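Local atomic coordinates of ribosomal protein uL16 3-hydroxylase (Escherichia coli, PDB entry 4CCL), a protein that is a growth-regulating oxygenase that hydroxylates an arginine side chain of ribosomal protein uL16 at its C3 carbon, using iron(II), 2-oxoglutarate and molecular oxygen. Residues Glu48-His56 with Asn78-Trp89; Trp142-Met150 with Leu179-His187. All coordinates share one frame; numbering follows the deposited sequence.

Contact 1 (Glu48-His56 with Asn78-Trp89); sequences EVDSRLVSH and NWSLLVQAVNHW
Val49 splits its two methyls between Val83 and Trp89. With CG1 set opposite the backbone nitrogen (chi1 -174°), that branch meets Val83 CG1 at 3.6 Å, while CG2 lies over one face of the indole, 4.1 Å from the centroid of the five-membered ring of Trp89. His88 CB covers the opposite face. At the six-membered end of the same indole the Glu48 carboxylate arrives aslant, its plane turned 61° from the ring, and OE1 stands 3.4 Å from Trp89 CZ3. An alanine in place of Trp89 would probably leave Val49 CG2 without its platform and open a gap beside Leu43 of helix 37-45, which also packs on the indole. Asp50 and Gln84 run side by side in the same direction, touching through carbon, CG to CG at 3.8 Å.

The two strands pair antiparallel, with reciprocal bonds joining Arg52 to Leu82 and Val54 to Ser80. On one face Leu53 crosses Trp79, placing CD2 3.5 Å from Trp79 CE3. On the other, Val54 CG2 meets Leu82 CD1 at 3.9 Å. At the far end Asn78 CB sits over the His56 imidazole, whose NE2 is bonded to the carbonyl of Gly119. On the face with Val54 and Leu82, Ser80 OG is hydrogen-bonded to the carbonyl of Phe115, and the side chain lies close to Ser114 and Arg140, both inferred substrate-binding residues. This is pairing of neighbouring strands that extend the larger antiparallel sheet of a JmjC-type double-stranded beta-helix, whose Ser80 face probably borders the substrate pocket.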
# COMPACT_ATOMS: atom_id res chain seq x y z
N GLU B 48 -25.66 -15.80 4.48
CA GLU B 48 -25.01 -14.53 4.16
C GLU B 48 -24.76 -13.70 5.41
O GLU B 48 -24.10 -12.66 5.37
CB GLU B 48 -25.83 -13.74 3.14
CG GLU B 48 -26.88 -14.54 2.41
CD GLU B 48 -28.19 -14.63 3.17
OE1 GLU B 48 -28.56 -13.63 3.82
OE2 GLU B 48 -28.83 -15.70 3.12
N VAL B 49 -25.31 -14.16 6.53
CA VAL B 49 -25.20 -13.47 7.81
C VAL B 49 -23.96 -13.91 8.59
O VAL B 49 -23.60 -15.09 8.59
CB VAL B 49 -26.45 -13.70 8.67
CG1 VAL B 49 -26.41 -12.86 9.93
CG2 VAL B 49 -27.71 -13.40 7.87
N ASP B 50 -23.31 -12.96 9.25
CA ASP B 50 -22.21 -13.27 10.16
C ASP B 50 -22.80 -13.46 11.55
O ASP B 50 -23.31 -12.52 12.15
CB ASP B 50 -21.19 -12.12 10.17
CG ASP B 50 -19.96 -12.42 11.03
OD1 ASP B 50 -20.02 -13.30 11.91
OD2 ASP B 50 -18.91 -11.76 10.82
N SER B 51 -22.71 -14.69 12.05
CA SER B 51 -23.22 -15.01 13.38
C SER B 51 -22.30 -16.00 14.07
O SER B 51 -21.54 -16.72 13.41
CB SER B 51 -24.64 -15.58 13.29
OG SER B 51 -24.66 -16.78 12.54
N ARG B 52 -22.36 -16.04 15.39
CA ARG B 52 -21.56 -16.99 16.16
C ARG B 52 -22.20 -17.36 17.50
O ARG B 52 -22.95 -16.58 18.08
CB ARG B 52 -20.14 -16.45 16.37
CG ARG B 52 -20.08 -15.04 16.93
CD ARG B 52 -18.68 -14.45 16.77
NE ARG B 52 -17.97 -14.37 18.05
CZ ARG B 52 -16.70 -14.01 18.17
NH1 ARG B 52 -15.99 -13.71 17.08
NH2 ARG B 52 -16.13 -13.95 19.36
N LEU B 53 -21.89 -18.56 17.98
CA LEU B 53 -22.30 -19.02 19.29
C LEU B 53 -21.10 -19.03 20.22
O LEU B 53 -20.06 -19.61 19.91
CB LEU B 53 -22.89 -20.43 19.22
CG LEU B 53 -24.41 -20.56 19.22
CD1 LEU B 53 -24.81 -22.02 19.28
CD2 LEU B 53 -25.01 -19.79 20.38
N VAL B 54 -21.25 -18.37 21.37
CA VAL B 54 -20.21 -18.39 22.38
C VAL B 54 -20.75 -19.05 23.64
O VAL B 54 -21.69 -18.55 24.27
CB VAL B 54 -19.71 -16.98 22.72
CG1 VAL B 54 -18.57 -17.05 23.73
CG2 VAL B 54 -19.27 -16.26 21.46
N SER B 55 -20.16 -20.18 24.01
CA SER B 55 -20.58 -20.89 25.21
C SER B 55 -19.40 -21.07 26.15
O SER B 55 -18.25 -21.12 25.71
CB SER B 55 -21.18 -22.25 24.84
OG SER B 55 -20.26 -23.01 24.08
N HIS B 56 -19.68 -21.15 27.44
CA HIS B 56 -18.62 -21.42 28.42
C HIS B 56 -19.06 -22.45 29.45
O HIS B 56 -20.14 -22.35 30.04
CB HIS B 56 -18.14 -20.13 29.09
CG HIS B 56 -19.11 -19.56 30.08
ND1 HIS B 56 -19.11 -19.93 31.41
CD2 HIS B 56 -20.10 -18.65 29.94
CE1 HIS B 56 -20.07 -19.27 32.04
NE2 HIS B 56 -20.68 -18.49 31.17
N ASN B 78 -25.51 -20.61 30.22
CA ASN B 78 -24.11 -20.38 29.83
C ASN B 78 -23.79 -20.28 28.33
O ASN B 78 -22.70 -20.69 27.91
CB ASN B 78 -23.20 -21.42 30.49
CG ASN B 78 -23.02 -21.18 31.97
OD1 ASN B 78 -23.28 -20.08 32.47
ND2 ASN B 78 -22.55 -22.20 32.68
N TRP B 79 -24.69 -19.73 27.53
CA TRP B 79 -24.38 -19.52 26.12
C TRP B 79 -25.04 -18.27 25.54
O TRP B 79 -26.01 -17.75 26.09
CB TRP B 79 -24.73 -20.75 25.27
CG TRP B 79 -26.20 -21.07 25.21
CD1 TRP B 79 -26.88 -21.93 26.03
CD2 TRP B 79 -27.15 -20.56 24.27
NE1 TRP B 79 -28.20 -21.98 25.66
CE2 TRP B 79 -28.39 -21.15 24.58
CE3 TRP B 79 -27.08 -19.67 23.20
CZ2 TRP B 79 -29.55 -20.87 23.86
CZ3 TRP B 79 -28.23 -19.39 22.49
CH2 TRP B 79 -29.45 -19.99 22.82
N SER B 80 -24.49 -17.78 24.42
CA SER B 80 -25.05 -16.62 23.75
C SER B 80 -24.87 -16.65 22.24
O SER B 80 -23.84 -17.08 21.72
CB SER B 80 -24.44 -15.33 24.32
OG SER B 80 -24.95 -14.19 23.67
N LEU B 81 -25.90 -16.18 21.54
CA LEU B 81 -25.88 -16.07 20.09
C LEU B 81 -25.66 -14.61 19.68
O LEU B 81 -26.42 -13.73 20.07
CB LEU B 81 -27.19 -16.58 19.49
CG LEU B 81 -27.42 -16.31 18.00
CD1 LEU B 81 -26.33 -16.96 17.16
CD2 LEU B 81 -28.80 -16.79 17.57
N LEU B 82 -24.61 -14.37 18.90
CA LEU B 82 -24.28 -13.03 18.42
C LEU B 82 -24.45 -12.92 16.91
O LEU B 82 -23.87 -13.69 16.15
CB LEU B 82 -22.85 -12.65 18.80
CG LEU B 82 -22.55 -12.37 20.28
CD1 LEU B 82 -22.17 -13.64 21.03
CD2 LEU B 82 -21.47 -11.31 20.41
N VAL B 83 -25.25 -11.95 16.48
CA VAL B 83 -25.48 -11.72 15.06
C VAL B 83 -25.08 -10.31 14.65
O VAL B 83 -25.59 -9.32 15.19
CB VAL B 83 -26.95 -11.96 14.68
CG1 VAL B 83 -27.19 -11.60 13.22
CG2 VAL B 83 -27.34 -13.41 14.94
N GLN B 84 -24.18 -10.22 13.68
CA GLN B 84 -23.66 -8.94 13.19
C GLN B 84 -24.59 -8.28 12.19
O GLN B 84 -25.26 -8.96 11.41
CB GLN B 84 -22.30 -9.15 12.53
CG GLN B 84 -21.23 -9.74 13.43
CD GLN B 84 -20.63 -8.70 14.36
OE1 GLN B 84 -20.60 -7.51 14.04
NE2 GLN B 84 -20.15 -9.15 15.52
N ALA B 85 -24.63 -6.95 12.22
CA ALA B 85 -25.30 -6.13 11.20
C ALA B 85 -26.75 -6.54 10.90
O ALA B 85 -27.11 -6.73 9.73
CB ALA B 85 -24.48 -6.11 9.92
N VAL B 86 -27.57 -6.67 11.94
CA VAL B 86 -28.96 -7.06 11.76
C VAL B 86 -29.73 -5.99 10.97
O VAL B 86 -30.66 -6.31 10.23
CB VAL B 86 -29.65 -7.30 13.13
CG1 VAL B 86 -31.13 -7.59 12.96
CG2 VAL B 86 -28.97 -8.45 13.86
N ASN B 87 -29.29 -4.74 11.10
CA ASN B 87 -29.94 -3.63 10.41
C ASN B 87 -29.91 -3.78 8.89
O ASN B 87 -30.64 -3.08 8.18
CB ASN B 87 -29.33 -2.29 10.83
CG ASN B 87 -27.82 -2.28 10.70
OD1 ASN B 87 -27.13 -3.15 11.23
ND2 ASN B 87 -27.30 -1.29 9.99
N HIS B 88 -29.07 -4.68 8.40
CA HIS B 88 -29.04 -5.01 6.99
C HIS B 88 -30.25 -5.85 6.59
O HIS B 88 -30.92 -5.57 5.60
CB HIS B 88 -27.74 -5.75 6.62
CG HIS B 88 -26.51 -4.91 6.76
ND1 HIS B 88 -25.29 -5.28 6.23
CD2 HIS B 88 -26.30 -3.72 7.38
CE1 HIS B 88 -24.39 -4.36 6.51
NE2 HIS B 88 -24.97 -3.40 7.21
N TRP B 89 -30.53 -6.89 7.38
CA TRP B 89 -31.57 -7.86 7.02
C TRP B 89 -32.94 -7.63 7.67
O TRP B 89 -33.90 -8.33 7.35
CB TRP B 89 -31.07 -9.27 7.36
CG TRP B 89 -29.59 -9.39 7.19
CD1 TRP B 89 -28.63 -9.21 8.15
CD2 TRP B 89 -28.88 -9.71 5.99
NE1 TRP B 89 -27.38 -9.40 7.63
CE2 TRP B 89 -27.51 -9.71 6.29
CE3 TRP B 89 -29.28 -10.00 4.68
CZ2 TRP B 89 -26.53 -9.99 5.34
CZ3 TRP B 89 -28.31 -10.28 3.74
CH2 TRP B 89 -26.95 -10.27 4.07

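Contact 2 (Trp142-Met150 with Leu179-His187); sequences WRVGEKLQM and LYIPPGFPH
Val144 and His187 form a non-hydrogen-bonded antiparallel pair, followed at once by a nearly straight bond from Gly145 N to Pro186 O (2.8 Å), whereas the axes of strands 142-145 and 179-181 come no closer than 9.8 Å, at 26° to each other, and these strands meet through side chains. Across that gap Val144 and Leu179 reach toward each other tip to tip, CG2 to CD2 at 3.9 Å. The same Leu179 methyl rests against Trp142 CB, the two side chains crossing at a slant; the indole nitrogen is bonded to Asn197.

A type II turn from Pro182 to Phe185, with Gly184 at its third position, brings the chain back from strand 179-181. Beyond it, Lys147 CB sits over the centre of the Phe185 ring, 3.6 Å from the centroid, and Gly145 O lies at the ring edge in its plane. The lysine chain runs on fully extended past the turn, and a water accepts from Lys147 NZ and donates to Pro183 O. Glu146 folds back so that OE2 accepts from Lys147 N (2.9 Å), while its other oxygen forms a salt bridge with Arg20. The selenium of Met150, introduced as selenomethionine and poorly ordered, packs beside Pro186 CB.

His187 is an iron ligand. With CG between the backbone nitrogen and the carbonyl carbon (chi1 53°), the ring is placed so that ND1 donates to Phe185 O at 2.9 Å, close to the ring plane. Ile181 CD1 covers one face of the imidazole, and His125, a second iron ligand, meets it edge-to-face. With ND1 committed and the ring's rotation restrained, the geometry is consistent with a second shell that holds NE2 ready for iron.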
# COMPACT_ATOMS: atom_id res chain seq x y z
N TRP B 142 -24.10 -5.87 33.78
CA TRP B 142 -23.01 -5.26 33.04
C TRP B 142 -21.99 -4.63 33.98
O TRP B 142 -22.34 -3.97 34.97
CB TRP B 142 -23.53 -4.22 32.04
CG TRP B 142 -23.90 -4.81 30.73
CD1 TRP B 142 -25.16 -5.08 30.28
CD2 TRP B 142 -22.99 -5.23 29.69
NE1 TRP B 142 -25.09 -5.64 29.02
CE2 TRP B 142 -23.81 -5.74 28.65
CE3 TRP B 142 -21.61 -5.23 29.55
CZ2 TRP B 142 -23.23 -6.24 27.47
CZ3 TRP B 142 -21.06 -5.72 28.38
CH2 TRP B 142 -21.88 -6.22 27.36
N ARG B 143 -20.73 -4.86 33.65
CA ARG B 143 -19.60 -4.39 34.42
C ARG B 143 -18.59 -3.71 33.50
O ARG B 143 -18.27 -4.23 32.43
CB ARG B 143 -18.94 -5.54 35.17
CG ARG B 143 -19.85 -6.23 36.18
CD ARG B 143 -19.19 -7.42 36.86
NE ARG B 143 -18.05 -7.02 37.68
CZ ARG B 143 -16.78 -7.20 37.34
NH1 ARG B 143 -16.47 -7.77 36.18
NH2 ARG B 143 -15.81 -6.80 38.15
N VAL B 144 -18.12 -2.54 33.90
CA VAL B 144 -17.10 -1.82 33.16
C VAL B 144 -15.98 -1.41 34.11
O VAL B 144 -16.23 -0.84 35.17
CB VAL B 144 -17.66 -0.55 32.49
CG1 VAL B 144 -16.63 0.03 31.53
CG2 VAL B 144 -18.96 -0.85 31.76
N GLY B 145 -14.74 -1.71 33.72
CA GLY B 145 -13.59 -1.34 34.53
C GLY B 145 -12.95 -0.06 34.06
O GLY B 145 -13.29 0.47 33.00
N GLU B 146 -12.01 0.45 34.86
CA GLU B 146 -11.28 1.65 34.49
C GLU B 146 -10.41 1.34 33.28
O GLU B 146 -10.09 0.18 33.02
CB GLU B 146 -10.42 2.13 35.67
CG GLU B 146 -9.77 3.49 35.47
CD GLU B 146 -10.76 4.56 35.05
OE1 GLU B 146 -11.41 5.15 35.94
OE2 GLU B 146 -10.87 4.83 33.84
N LYS B 147 -10.02 2.38 32.54
CA LYS B 147 -9.28 2.18 31.31
C LYS B 147 -7.80 2.19 31.65
O LYS B 147 -7.24 3.22 32.02
CB LYS B 147 -9.61 3.30 30.33
CG LYS B 147 -8.72 3.38 29.10
CD LYS B 147 -8.91 4.75 28.44
CE LYS B 147 -8.38 4.79 27.02
NZ LYS B 147 -8.71 6.09 26.38
N LEU B 148 -7.18 1.02 31.52
CA LEU B 148 -5.81 0.80 31.94
C LEU B 148 -5.21 -0.24 31.01
O LEU B 148 -5.93 -1.11 30.52
CB LEU B 148 -5.76 0.28 33.37
CG LEU B 148 -6.50 1.02 34.48
CD1 LEU B 148 -6.58 0.17 35.74
CD2 LEU B 148 -5.85 2.36 34.78
N GLN B 149 -3.91 -0.15 30.77
CA GLN B 149 -3.24 -1.11 29.90
C GLN B 149 -3.30 -2.51 30.50
O GLN B 149 -2.92 -2.71 31.65
CB GLN B 149 -1.78 -0.69 29.67
CG GLN B 149 -1.08 -1.45 28.56
N MSE B 150 -3.78 -3.47 29.72
CA MSE B 150 -3.90 -4.84 30.18
C MSE B 150 -3.70 -5.85 29.05
O MSE B 150 -4.11 -5.61 27.91
CB MSE B 150 -5.25 -5.06 30.87
CG MSE B 150 -6.45 -4.52 30.11
SE MSE B 150 -8.11 -4.70 31.12
CE MSE B 150 -7.59 -3.73 32.74
N LEU B 179 -25.96 1.40 27.86
CA LEU B 179 -24.63 1.55 28.41
C LEU B 179 -23.67 2.05 27.33
O LEU B 179 -23.35 1.31 26.40
CB LEU B 179 -24.14 0.21 28.97
CG LEU B 179 -22.68 0.11 29.43
CD1 LEU B 179 -22.40 1.08 30.56
CD2 LEU B 179 -22.36 -1.31 29.85
N TYR B 180 -23.23 3.30 27.45
CA TYR B 180 -22.24 3.84 26.52
C TYR B 180 -20.83 3.57 27.02
O TYR B 180 -20.48 3.98 28.13
CB TYR B 180 -22.41 5.34 26.31
CG TYR B 180 -21.19 5.94 25.63
CD1 TYR B 180 -20.94 5.68 24.28
CD2 TYR B 180 -20.28 6.71 26.33
CE1 TYR B 180 -19.83 6.20 23.65
CE2 TYR B 180 -19.16 7.23 25.70
CZ TYR B 180 -18.94 6.97 24.37
OH TYR B 180 -17.83 7.48 23.74
N ILE B 181 -20.06 2.86 26.21
CA ILE B 181 -18.65 2.58 26.49
C ILE B 181 -17.70 3.17 25.44
O ILE B 181 -17.78 2.81 24.27
CB ILE B 181 -18.39 1.07 26.62
CG1 ILE B 181 -19.47 0.42 27.49
CG2 ILE B 181 -17.00 0.83 27.18
CD1 ILE B 181 -19.40 -1.09 27.55
N PRO B 182 -16.81 4.09 25.85
CA PRO B 182 -15.75 4.56 24.95
C PRO B 182 -14.71 3.46 24.77
O PRO B 182 -14.64 2.55 25.59
CB PRO B 182 -15.12 5.73 25.72
CG PRO B 182 -16.05 6.02 26.87
CD PRO B 182 -16.73 4.73 27.17
N PRO B 183 -13.89 3.54 23.70
CA PRO B 183 -12.85 2.53 23.48
C PRO B 183 -11.79 2.53 24.57
O PRO B 183 -11.42 3.59 25.06
CB PRO B 183 -12.24 2.95 22.14
CG PRO B 183 -12.56 4.39 22.01
CD PRO B 183 -13.92 4.54 22.62
N GLY B 184 -11.31 1.35 24.94
CA GLY B 184 -10.25 1.24 25.93
C GLY B 184 -10.73 0.81 27.31
O GLY B 184 -9.92 0.51 28.18
N PHE B 185 -12.04 0.80 27.50
CA PHE B 185 -12.61 0.40 28.79
C PHE B 185 -13.04 -1.06 28.77
O PHE B 185 -13.93 -1.44 28.01
CB PHE B 185 -13.81 1.29 29.15
CG PHE B 185 -13.43 2.70 29.50
CD1 PHE B 185 -13.18 3.64 28.51
CD2 PHE B 185 -13.31 3.10 30.82
CE1 PHE B 185 -12.83 4.93 28.82
CE2 PHE B 185 -12.96 4.40 31.15
CZ PHE B 185 -12.72 5.31 30.15
N PRO B 186 -12.40 -1.88 29.61
CA PRO B 186 -12.77 -3.30 29.68
C PRO B 186 -14.18 -3.46 30.21
O PRO B 186 -14.57 -2.79 31.17
CB PRO B 186 -11.76 -3.88 30.68
CG PRO B 186 -11.34 -2.72 31.51
CD PRO B 186 -11.34 -1.54 30.58
N HIS B 187 -14.95 -4.33 29.57
CA HIS B 187 -16.32 -4.55 29.98
C HIS B 187 -16.72 -6.00 29.81
O HIS B 187 -16.17 -6.73 28.98
CB HIS B 187 -17.27 -3.64 29.19
CG HIS B 187 -17.11 -3.74 27.71
ND1 HIS B 187 -16.20 -2.98 27.01
CD2 HIS B 187 -17.74 -4.51 26.79
CE1 HIS B 187 -16.27 -3.27 25.73
NE2 HIS B 187 -17.20 -4.20 25.57
O HOH W 1 -11.19 6.33 25.21

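Contact 1 closes before contact 2 opens along the chain, and the two do not touch: their centres are 22 Å apart and their nearest atoms about 9 Å. They reach the same eight-stranded antiparallel sheet. Strands 51-57 and 79-83 lie next to one another toward one end of it, while strand 178-181 lies toward the other, with strands 131-135, 195-202 and 108-116 between. Contact 2 also draws in the smaller sheet of strands 167-173, 140-145 and 187-191, so it spans the two sheets of the beta-helical fold, whereas contact 1 extends the larger one. Both probably reach the catalytic region: contact 1 near Ser114 and Arg140, inferred to bind substrate, contact 2 through the iron ligand His187.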